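Local coordinates for translation initiation factor eIF2 assembly protein (Schizosaccharomyces pombe, PDB 4ZGP) that acts as an ATP-dependent folding chaperone that binds the gamma subunit of eIF2 and so allows it to assemble with the alpha and beta subunits, at residues Ala111-Pro114 and Ser119-Lys122; Thr130-Cys135 and Lys183-Met188; Cys32-Trp37 and Pro46-Ile51. All blocks are in the same frame, centred on the assembly; numbering follows the deposited sequence.

Contact 1. Residues Ala111-Pro114 and Ser119-Lys122; sequences AVVP and STPK. With ADP (adenosine-5'-diphosphate), chain C.
The nucleotide pocket of this ATP-grasp protein gains one wall where V113 and P114, on strand 112-115, meet T120 and P121 in the loop that follows. V113 works with both methyl branches. CG1, anti to the backbone N (chi1 171°), touches T120 CG2 at 3.9 Å, the two side chains crossing at about a right angle. The other branch covers one face of the adenine, with V113 CG2 3.7 Å from C6 of ADP. T120 is divided in a similar way between protein and ligand. While its methyl packs on V113, its hydroxyl turns to the diphosphate, T120 OG1 lying 2.8 Å from ADP O2A and near the bridging O3A. Beside this, the two proline rings approach through their CG atoms, P114 CG to P121 CG at 4.4 Å. P121 CD presses on P114 O at 3.0 Å, a tight contact that buries a carbonyl oxygen for which the model offers no polar partner. P121 is the centre of an inverse gamma turn, closed by a bond of 2.7 Å from K122 N to T120 O. Just past this turn, the K122 chain bends at its last torsion (chi4 -74°) and NZ donates to ADP O3B at 3.0 Å, probably offsetting the charge of the terminal phosphate. K122 also makes a cation-pi contact with F150. Around the contact, V113 pairs by backbone with K183 on strand 180-184, P114 packs on V141 and L145 of helix 138-146, and P121 touches L144 of that helix and V151 of helix 149-157.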
loop_
_atom_site.group_PDB
_atom_site.type_symbol
_atom_site.label_atom_id
_atom_site.label_comp_id
_atom_site.label_asym_id
_atom_site.label_seq_id
_atom_site.Cartn_x
_atom_site.Cartn_y
_atom_site.Cartn_z
ATOM N N ALA A 111 -14.887 -7.287 -8.968
ATOM C CA ALA A 111 -14.741 -6.500 -7.746
ATOM C C ALA A 111 -13.271 -6.134 -7.523
ATOM O O ALA A 111 -12.404 -7.009 -7.589
ATOM C CB ALA A 111 -15.291 -7.262 -6.554
ATOM N N VAL A 112 -13.011 -4.845 -7.295
ATOM C CA VAL A 112 -11.634 -4.360 -7.123
ATOM C C VAL A 112 -11.470 -3.377 -5.961
ATOM O O VAL A 112 -12.441 -2.796 -5.477
ATOM C CB VAL A 112 -11.108 -3.664 -8.409
ATOM C CG1 VAL A 112 -11.257 -4.576 -9.625
ATOM C CG2 VAL A 112 -11.809 -2.328 -8.650
ATOM N N VAL A 113 -10.223 -3.223 -5.516
ATOM C CA VAL A 113 -9.829 -2.149 -4.614
ATOM C C VAL A 113 -8.901 -1.205 -5.376
ATOM O O VAL A 113 -7.873 -1.636 -5.891
ATOM C CB VAL A 113 -9.114 -2.696 -3.351
ATOM C CG1 VAL A 113 -8.521 -1.553 -2.539
ATOM C CG2 VAL A 113 -10.076 -3.513 -2.484
ATOM N N PRO A 114 -9.279 0.076 -5.499
ATOM C CA PRO A 114 -8.484 1.023 -6.284
ATOM C C PRO A 114 -7.407 1.707 -5.461
ATOM O O PRO A 114 -7.603 1.860 -4.258
ATOM C CB PRO A 114 -9.514 2.048 -6.728
ATOM C CG PRO A 114 -10.471 2.090 -5.517
ATOM C CD PRO A 114 -10.542 0.669 -5.028
ATOM N N SER A 119 -0.898 5.121 -2.288
ATOM C CA SER A 119 -1.832 5.049 -1.165
ATOM C C SER A 119 -3.213 4.480 -1.517
ATOM O O SER A 119 -3.857 4.915 -2.464
ATOM C CB SER A 119 -2.005 6.441 -0.551
ATOM O OG SER A 119 -0.749 7.033 -0.273
ATOM N N THR A 120 -3.628 3.494 -0.741
ATOM C CA THR A 120 -4.976 2.920 -0.813
ATOM C C THR A 120 -5.912 3.818 -0.003
ATOM O O THR A 120 -5.553 4.227 1.098
ATOM C CB THR A 120 -4.968 1.457 -0.280
ATOM O OG1 THR A 120 -4.001 0.690 -1.022
ATOM C CG2 THR A 120 -6.327 0.787 -0.392
ATOM N N PRO A 121 -7.104 4.137 -0.550
ATOM C CA PRO A 121 -8.045 5.064 0.094
ATOM C C PRO A 121 -8.781 4.420 1.265
ATOM O O PRO A 121 -10.014 4.407 1.344
ATOM C CB PRO A 121 -9.002 5.435 -1.054
ATOM C CG PRO A 121 -9.007 4.244 -1.940
ATOM C CD PRO A 121 -7.573 3.729 -1.888
ATOM N N LYS A 122 -8.006 3.882 2.193
ATOM C CA LYS A 122 -8.554 3.177 3.345
ATOM C C LYS A 122 -9.275 4.160 4.266
ATOM O O LYS A 122 -10.099 3.774 5.095
ATOM C CB LYS A 122 -7.446 2.450 4.109
ATOM C CG LYS A 122 -6.287 3.350 4.489
ATOM C CD LYS A 122 -5.309 2.671 5.446
ATOM C CE LYS A 122 -4.069 3.533 5.688
ATOM N NZ LYS A 122 -3.124 3.550 4.523
HETATM P PB ADP C . -1.664 0.902 2.599
HETATM O O1B ADP C . -0.311 0.211 2.523
HETATM O O2B ADP C . -1.690 2.274 1.950
HETATM O O3B ADP C . -2.267 0.767 3.982
HETATM P PA ADP C . -2.771 -1.499 1.412
HETATM O O1A ADP C . -1.686 -2.149 2.234
HETATM O O2A ADP C . -2.932 -1.753 -0.077
HETATM O O3A ADP C . -2.669 0.104 1.600
HETATM O "O5'" ADP C . -4.162 -1.880 2.116
HETATM C "C5'" ADP C . -4.884 -0.969 2.944
HETATM C "C4'" ADP C . -5.968 -1.812 3.594
HETATM O "O4'" ADP C . -6.986 -2.095 2.631
HETATM C "C3'" ADP C . -5.406 -3.154 4.034
HETATM O "O3'" ADP C . -5.132 -3.162 5.439
HETATM C "C2'" ADP C . -6.470 -4.168 3.671
HETATM O "O2'" ADP C . -7.253 -4.526 4.813
HETATM C "C1'" ADP C . -7.361 -3.476 2.660
HETATM N N9 ADP C . -7.084 -4.079 1.333
HETATM C C8 ADP C . -6.006 -3.810 0.565
HETATM N N7 ADP C . -6.043 -4.528 -0.591
HETATM C C5 ADP C . -7.169 -5.277 -0.569
HETATM C C6 ADP C . -7.817 -6.248 -1.482
HETATM N N6 ADP C . -7.228 -6.550 -2.668
HETATM N N1 ADP C . -8.993 -6.808 -1.092
HETATM C C2 ADP C . -9.560 -6.479 0.090
HETATM N N3 ADP C . -9.028 -5.604 0.969
HETATM C C4 ADP C . -7.852 -4.976 0.699
#

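Contact 2. Residues Thr130-Cys135 and Lys183-Met188; sequences TGSLKC and KEWFPM. With ADP (adenosine-5'-diphosphate), chain C.
K134 lays its extended chain over one face of the W185 indole, running from the five-membered ring to the six-membered one. K134 CB makes a CH-pi contact 3.7 Å from the centroid of the smaller ring, and at the far end NZ sits 4.1 Å from that of the larger, a cation-pi contact 25° off the normal. With CG anti to the backbone N (chi1 -175°) and every later torsion extended, the whole lysine follows the ring. P187 N lies over the opposite face, toward the rim. An ST turn precedes the lysine, S132 OG accepting from K134 N at 3.0 Å.

The residues flanking W185 read the adenine through their backbone: ADP N6 donates to E184 O at 2.9 Å, and F186 N gives N1 a nearly straight bond (175°). K183 NZ grips the nucleotide twice, at N7 (2.8 Å) and at O2A, tying base to phosphate. The segment 130-135 is joined to the sheet through V112, whose backbone pairs with C135, while W185 pairs with A111. L133 and C135 pack on L144 of helix 138-146, and the base is bound at the end of strand 180-184 and just after it.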
loop_
_atom_site.group_PDB
_atom_site.type_symbol
_atom_site.label_atom_id
_atom_site.label_comp_id
_atom_site.label_asym_id
_atom_site.label_seq_id
_atom_site.Cartn_x
_atom_site.Cartn_y
_atom_site.Cartn_z
ATOM N N THR A 130 -21.599 1.076 1.279
ATOM C CA THR A 130 -21.486 -0.244 1.906
ATOM C C THR A 130 -20.433 -0.371 3.014
ATOM O O THR A 130 -20.308 -1.436 3.626
ATOM C CB THR A 130 -21.151 -1.326 0.860
ATOM O OG1 THR A 130 -19.780 -1.192 0.457
ATOM C CG2 THR A 130 -22.060 -1.209 -0.360
ATOM N N GLY A 131 -19.657 0.682 3.248
ATOM C CA GLY A 131 -18.606 0.643 4.255
ATOM C C GLY A 131 -17.397 -0.211 3.899
ATOM O O GLY A 131 -16.668 -0.670 4.773
ATOM N N SER A 132 -17.163 -0.406 2.608
ATOM C CA SER A 132 -16.122 -1.319 2.151
ATOM C C SER A 132 -15.258 -0.665 1.073
ATOM O O SER A 132 -15.692 0.272 0.418
ATOM C CB SER A 132 -16.761 -2.609 1.620
ATOM O OG SER A 132 -15.805 -3.472 1.043
ATOM N N LEU A 133 -14.041 -1.171 0.891
ATOM C CA LEU A 133 -13.182 -0.714 -0.184
ATOM C C LEU A 133 -13.573 -1.373 -1.505
ATOM O O LEU A 133 -13.110 -0.967 -2.569
ATOM C CB LEU A 133 -11.708 -1.022 0.120
ATOM C CG LEU A 133 -10.989 -0.105 1.108
ATOM C CD1 LEU A 133 -9.589 -0.629 1.345
ATOM C CD2 LEU A 133 -10.933 1.279 0.540
ATOM N N LYS A 134 -14.410 -2.396 -1.415
ATOM C CA LYS A 134 -14.853 -3.138 -2.589
ATOM C C LYS A 134 -15.590 -2.245 -3.587
ATOM O O LYS A 134 -16.549 -1.578 -3.236
ATOM C CB LYS A 134 -15.747 -4.290 -2.158
ATOM C CG LYS A 134 -16.198 -5.225 -3.273
ATOM C CD LYS A 134 -17.131 -6.285 -2.687
ATOM C CE LYS A 134 -17.438 -7.399 -3.669
ATOM N NZ LYS A 134 -18.383 -8.400 -3.050
ATOM N N CYS A 135 -15.124 -2.228 -4.833
ATOM C CA CYS A 135 -15.756 -1.419 -5.874
ATOM C C CYS A 135 -16.098 -2.340 -7.025
ATOM O O CYS A 135 -15.268 -3.165 -7.421
ATOM C CB CYS A 135 -14.841 -0.297 -6.365
ATOM S SG CYS A 135 -14.387 0.904 -5.107
ATOM N N LYS A 183 -6.727 -3.362 -7.864
ATOM C CA LYS A 183 -6.411 -4.668 -7.304
ATOM C C LYS A 183 -7.631 -5.538 -7.242
ATOM O O LYS A 183 -8.681 -5.065 -6.840
ATOM C CB LYS A 183 -5.830 -4.499 -5.902
ATOM C CG LYS A 183 -4.599 -3.597 -5.956
ATOM C CD LYS A 183 -3.970 -3.437 -4.624
ATOM C CE LYS A 183 -4.908 -2.760 -3.666
ATOM N NZ LYS A 183 -4.412 -3.054 -2.298
ATOM N N GLU A 184 -7.496 -6.815 -7.585
ATOM C CA GLU A 184 -8.625 -7.723 -7.410
ATOM C C GLU A 184 -9.036 -7.749 -5.945
ATOM O O GLU A 184 -8.204 -7.943 -5.073
ATOM C CB GLU A 184 -8.296 -9.134 -7.879
ATOM C CG GLU A 184 -9.431 -10.103 -7.598
ATOM C CD GLU A 184 -9.349 -11.362 -8.421
ATOM O OE1 GLU A 184 -8.484 -11.441 -9.324
ATOM O OE2 GLU A 184 -10.162 -12.272 -8.157
ATOM N N TRP A 185 -10.319 -7.528 -5.679
ATOM C CA TRP A 185 -10.825 -7.580 -4.323
ATOM C C TRP A 185 -10.915 -9.011 -3.837
ATOM O O TRP A 185 -11.289 -9.912 -4.578
ATOM C CB TRP A 185 -12.195 -6.901 -4.225
ATOM C CG TRP A 185 -12.830 -7.020 -2.858
ATOM C CD1 TRP A 185 -12.684 -6.160 -1.803
ATOM C CD2 TRP A 185 -13.705 -8.056 -2.410
ATOM N NE1 TRP A 185 -13.413 -6.600 -0.726
ATOM C CE2 TRP A 185 -14.047 -7.765 -1.072
ATOM C CE3 TRP A 185 -14.222 -9.212 -3.005
ATOM C CZ2 TRP A 185 -14.888 -8.582 -0.324
ATOM C CZ3 TRP A 185 -15.063 -10.021 -2.260
ATOM C CH2 TRP A 185 -15.386 -9.704 -0.935
ATOM N N PHE A 186 -10.556 -9.227 -2.581
ATOM C CA PHE A 186 -10.830 -10.495 -1.948
ATOM C C PHE A 186 -11.123 -10.229 -0.478
ATOM O O PHE A 186 -10.596 -9.287 0.114
ATOM C CB PHE A 186 -9.664 -11.464 -2.126
ATOM C CG PHE A 186 -8.359 -10.913 -1.669
ATOM C CD1 PHE A 186 -7.613 -10.072 -2.494
ATOM C CD2 PHE A 186 -7.879 -11.214 -0.401
ATOM C CE1 PHE A 186 -6.397 -9.549 -2.061
ATOM C CE2 PHE A 186 -6.663 -10.695 0.032
ATOM C CZ PHE A 186 -5.929 -9.862 -0.802
ATOM N N PRO A 187 -12.007 -11.025 0.109
ATOM C CA PRO A 187 -12.225 -10.810 1.535
ATOM C C PRO A 187 -10.956 -11.202 2.292
ATOM O O PRO A 187 -10.430 -12.284 2.059
ATOM C CB PRO A 187 -13.399 -11.739 1.849
ATOM C CG PRO A 187 -13.266 -12.855 0.836
ATOM C CD PRO A 187 -12.730 -12.199 -0.412
ATOM N N MET A 188 -10.435 -10.335 3.146
ATOM C CA MET A 188 -9.240 -10.717 3.894
ATOM C C MET A 188 -9.448 -10.536 5.392
ATOM O O MET A 188 -10.100 -9.591 5.827
ATOM C CB MET A 188 -8.003 -9.943 3.410
ATOM C CG MET A 188 -8.099 -8.436 3.428
ATOM S SD MET A 188 -6.453 -7.671 3.553
ATOM C CE MET A 188 -5.538 -8.443 2.236
HETATM P PB ADP C . -1.664 0.902 2.599
HETATM O O1B ADP C . -0.311 0.211 2.523
HETATM O O2B ADP C . -1.690 2.274 1.950
HETATM O O3B ADP C . -2.267 0.767 3.982
HETATM P PA ADP C . -2.771 -1.499 1.412
HETATM O O1A ADP C . -1.686 -2.149 2.234
HETATM O O2A ADP C . -2.932 -1.753 -0.077
HETATM O O3A ADP C . -2.669 0.104 1.600
HETATM O "O5'" ADP C . -4.162 -1.880 2.116
HETATM C "C5'" ADP C . -4.884 -0.969 2.944
HETATM C "C4'" ADP C . -5.968 -1.812 3.594
HETATM O "O4'" ADP C . -6.986 -2.095 2.631
HETATM C "C3'" ADP C . -5.406 -3.154 4.034
HETATM O "O3'" ADP C . -5.132 -3.162 5.439
HETATM C "C2'" ADP C . -6.470 -4.168 3.671
HETATM O "O2'" ADP C . -7.253 -4.526 4.813
HETATM C "C1'" ADP C . -7.361 -3.476 2.660
HETATM N N9 ADP C . -7.084 -4.079 1.333
HETATM C C8 ADP C . -6.006 -3.810 0.565
HETATM N N7 ADP C . -6.043 -4.528 -0.591
HETATM C C5 ADP C . -7.169 -5.277 -0.569
HETATM C C6 ADP C . -7.817 -6.248 -1.482
HETATM N N6 ADP C . -7.228 -6.550 -2.668
HETATM N N1 ADP C . -8.993 -6.808 -1.092
HETATM C C2 ADP C . -9.560 -6.479 0.090
HETATM N N3 ADP C . -9.028 -5.604 0.969
HETATM C C4 ADP C . -7.852 -4.976 0.699
#

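Contact 3. Residues Cys32-Trp37 and Pro46-Ile51; sequences CQFSSW and PKAKVI
F34, in the first turn of helix 34-40, reaches the strand 48-51 with the far end of its ring. The tight part of the contact is at A48, where F34 CZ lies 3.7 Å from A48 CB and both residues are buried. F34 CG stands anti to the backbone N (chi1 -168°), which carries the ring out from the helix to the strand. Further along the same side of the ring, F34 CD2 meets V50 CG2 at 3.8 Å; this methyl comes to the ring edge, near its plane. Here the packing gives way toward solvent, for V50 is partly exposed and so is S35, whose OG is hydrogen-bonded to E179. A48 and V50 of the strand point toward the helix, while K49 between them and K47 just before point away, the alternation expected of an extended strand. The ring also packs on V181 and K183 and meets the Y38 ring at about 15° between planes, while Y38 OH bonds to A48 N. Were F34 replaced by an alanine, a gap is likely to open between helix start and strand, leaving A48 and V50 without their aromatic partner and the K183 chain less well packed. The arrangement is helix-on-sheet packing: helix 34-40 rests through F34 on strands 48-51 and 180-184, in the sheet bordering the nucleotide site of this ATP-grasp protein, and the F34 side chain comes within about 7 Å of ADP, nearest atoms.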
loop_
_atom_site.group_PDB
_atom_site.type_symbol
_atom_site.label_atom_id
_atom_site.label_comp_id
_atom_site.label_asym_id
_atom_site.label_seq_id
_atom_site.Cartn_x
_atom_site.Cartn_y
_atom_site.Cartn_z
ATOM N N CYS A 32 8.823 2.746 -4.555
ATOM C CA CYS A 32 7.652 2.212 -3.867
ATOM C C CYS A 32 6.359 2.387 -4.650
ATOM O O CYS A 32 5.295 1.988 -4.159
ATOM C CB CYS A 32 7.493 2.870 -2.485
ATOM S SG CYS A 32 8.702 2.184 -1.331
ATOM N N GLN A 33 6.427 2.988 -5.834
ATOM C CA GLN A 33 5.224 3.059 -6.667
ATOM C C GLN A 33 4.734 1.660 -6.975
ATOM O O GLN A 33 5.539 0.758 -7.214
ATOM C CB GLN A 33 5.492 3.779 -7.990
ATOM C CG GLN A 33 5.953 5.216 -7.934
ATOM C CD GLN A 33 6.394 5.680 -9.328
ATOM O OE1 GLN A 33 5.616 6.269 -10.061
ATOM N NE2 GLN A 33 7.631 5.367 -9.696
ATOM N N PHE A 34 3.413 1.471 -7.007
ATOM C CA PHE A 34 2.853 0.147 -7.272
ATOM C C PHE A 34 3.420 -0.478 -8.555
ATOM O O PHE A 34 3.829 -1.635 -8.567
ATOM C CB PHE A 34 1.315 0.226 -7.382
ATOM C CG PHE A 34 0.656 -1.106 -7.372
ATOM C CD1 PHE A 34 0.265 -1.689 -6.170
ATOM C CD2 PHE A 34 0.409 -1.776 -8.558
ATOM C CE1 PHE A 34 -0.343 -2.927 -6.154
ATOM C CE2 PHE A 34 -0.192 -3.022 -8.547
ATOM C CZ PHE A 34 -0.567 -3.598 -7.357
ATOM N N SER A 35 3.445 0.297 -9.627
ATOM C CA SER A 35 3.956 -0.229 -10.889
ATOM C C SER A 35 5.418 -0.677 -10.764
ATOM O O SER A 35 5.839 -1.599 -11.439
ATOM C CB SER A 35 3.832 0.804 -12.006
ATOM O OG SER A 35 4.478 2.018 -11.678
ATOM N N SER A 36 6.185 -0.038 -9.886
ATOM C CA SER A 36 7.589 -0.406 -9.771
ATOM C C SER A 36 7.773 -1.750 -9.073
ATOM O O SER A 36 8.665 -2.503 -9.419
ATOM C CB SER A 36 8.386 0.685 -9.038
ATOM O OG SER A 36 8.362 1.901 -9.767
ATOM N N TRP A 37 6.955 -2.078 -8.088
ATOM C CA TRP A 37 7.235 -3.328 -7.401
ATOM C C TRP A 37 6.300 -4.453 -7.803
ATOM O O TRP A 37 6.632 -5.632 -7.627
ATOM C CB TRP A 37 7.235 -3.119 -5.878
ATOM C CG TRP A 37 5.959 -2.620 -5.255
ATOM C CD1 TRP A 37 5.665 -1.333 -4.907
ATOM C CD2 TRP A 37 4.823 -3.402 -4.882
ATOM N NE1 TRP A 37 4.419 -1.263 -4.355
ATOM C CE2 TRP A 37 3.873 -2.518 -4.323
ATOM C CE3 TRP A 37 4.503 -4.759 -4.987
ATOM C CZ2 TRP A 37 2.625 -2.942 -3.872
ATOM C CZ3 TRP A 37 3.259 -5.183 -4.524
ATOM C CH2 TRP A 37 2.337 -4.272 -3.979
ATOM N N PRO A 46 -1.379 -10.255 -4.705
ATOM C CA PRO A 46 -2.669 -10.536 -5.351
ATOM C C PRO A 46 -2.812 -9.836 -6.693
ATOM O O PRO A 46 -2.251 -8.761 -6.929
ATOM C CB PRO A 46 -3.684 -10.013 -4.338
ATOM C CG PRO A 46 -2.960 -10.104 -3.002
ATOM C CD PRO A 46 -1.553 -9.686 -3.358
ATOM N N LYS A 47 -3.561 -10.471 -7.593
ATOM C CA LYS A 47 -3.673 -9.969 -8.955
ATOM C C LYS A 47 -4.154 -8.519 -9.029
ATOM O O LYS A 47 -5.004 -8.081 -8.241
ATOM C CB LYS A 47 -4.622 -10.868 -9.765
ATOM C CG LYS A 47 -4.676 -10.531 -11.245
ATOM C CD LYS A 47 -5.570 -11.520 -12.004
ATOM C CE LYS A 47 -5.511 -11.289 -13.515
ATOM N NZ LYS A 47 -6.699 -11.872 -14.209
ATOM N N ALA A 48 -3.615 -7.784 -9.988
ATOM C CA ALA A 48 -3.966 -6.380 -10.156
ATOM C C ALA A 48 -3.776 -5.943 -11.594
ATOM O O ALA A 48 -3.021 -6.567 -12.347
ATOM C CB ALA A 48 -3.120 -5.486 -9.203
ATOM N N LYS A 49 -4.481 -4.885 -11.986
ATOM C CA LYS A 49 -4.258 -4.249 -13.281
ATOM C C LYS A 49 -3.814 -2.832 -13.059
ATOM O O LYS A 49 -4.284 -2.156 -12.140
ATOM C CB LYS A 49 -5.526 -4.249 -14.151
ATOM C CG LYS A 49 -6.056 -5.631 -14.483
ATOM C CD LYS A 49 -5.267 -6.275 -15.613
ATOM C CE LYS A 49 -5.849 -7.629 -16.000
ATOM N NZ LYS A 49 -5.121 -8.249 -17.149
ATOM N N VAL A 50 -2.898 -2.364 -13.892
ATOM C CA VAL A 50 -2.449 -0.990 -13.776
ATOM C C VAL A 50 -2.772 -0.183 -15.025
ATOM O O VAL A 50 -2.403 -0.569 -16.133
ATOM C CB VAL A 50 -0.925 -0.917 -13.499
ATOM C CG1 VAL A 50 -0.501 0.514 -13.298
ATOM C CG2 VAL A 50 -0.587 -1.721 -12.266
ATOM N N ILE A 51 -3.467 0.932 -14.841
ATOM C CA ILE A 51 -3.687 1.870 -15.938
ATOM C C ILE A 51 -2.700 3.027 -15.847
ATOM O O ILE A 51 -2.792 3.871 -14.959
ATOM C CB ILE A 51 -5.122 2.399 -15.932
ATOM C CG1 ILE A 51 -6.092 1.237 -16.112
ATOM C CG2 ILE A 51 -5.301 3.436 -17.043
ATOM C CD1 ILE A 51 -7.548 1.613 -15.860
#

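How the contacts relate
From the N terminus, contact 3 comes first and closes the short connection between helix 34-40 and strand 48-51. Contact 1 follows, folding the loop after strand 112-115 back on that strand. Contact 2 then spans the longest separation, 48 residues, bringing segment 130-135 to the end of strand 180-184. The three lie in series, neither nesting nor crossing. In space, strand 180-184 runs between strands 112-115 and 48-51: V113 N meets K183 O on one side and E184 N meets K47 O on the other, so contact 2 touches both neighbours, while contacts 1 and 3 do not touch. Together they tie the three-stranded antiparallel sheet to the loop after strand 112-115 and to helix 34-40, with contacts 1 and 2 both reaching ADP.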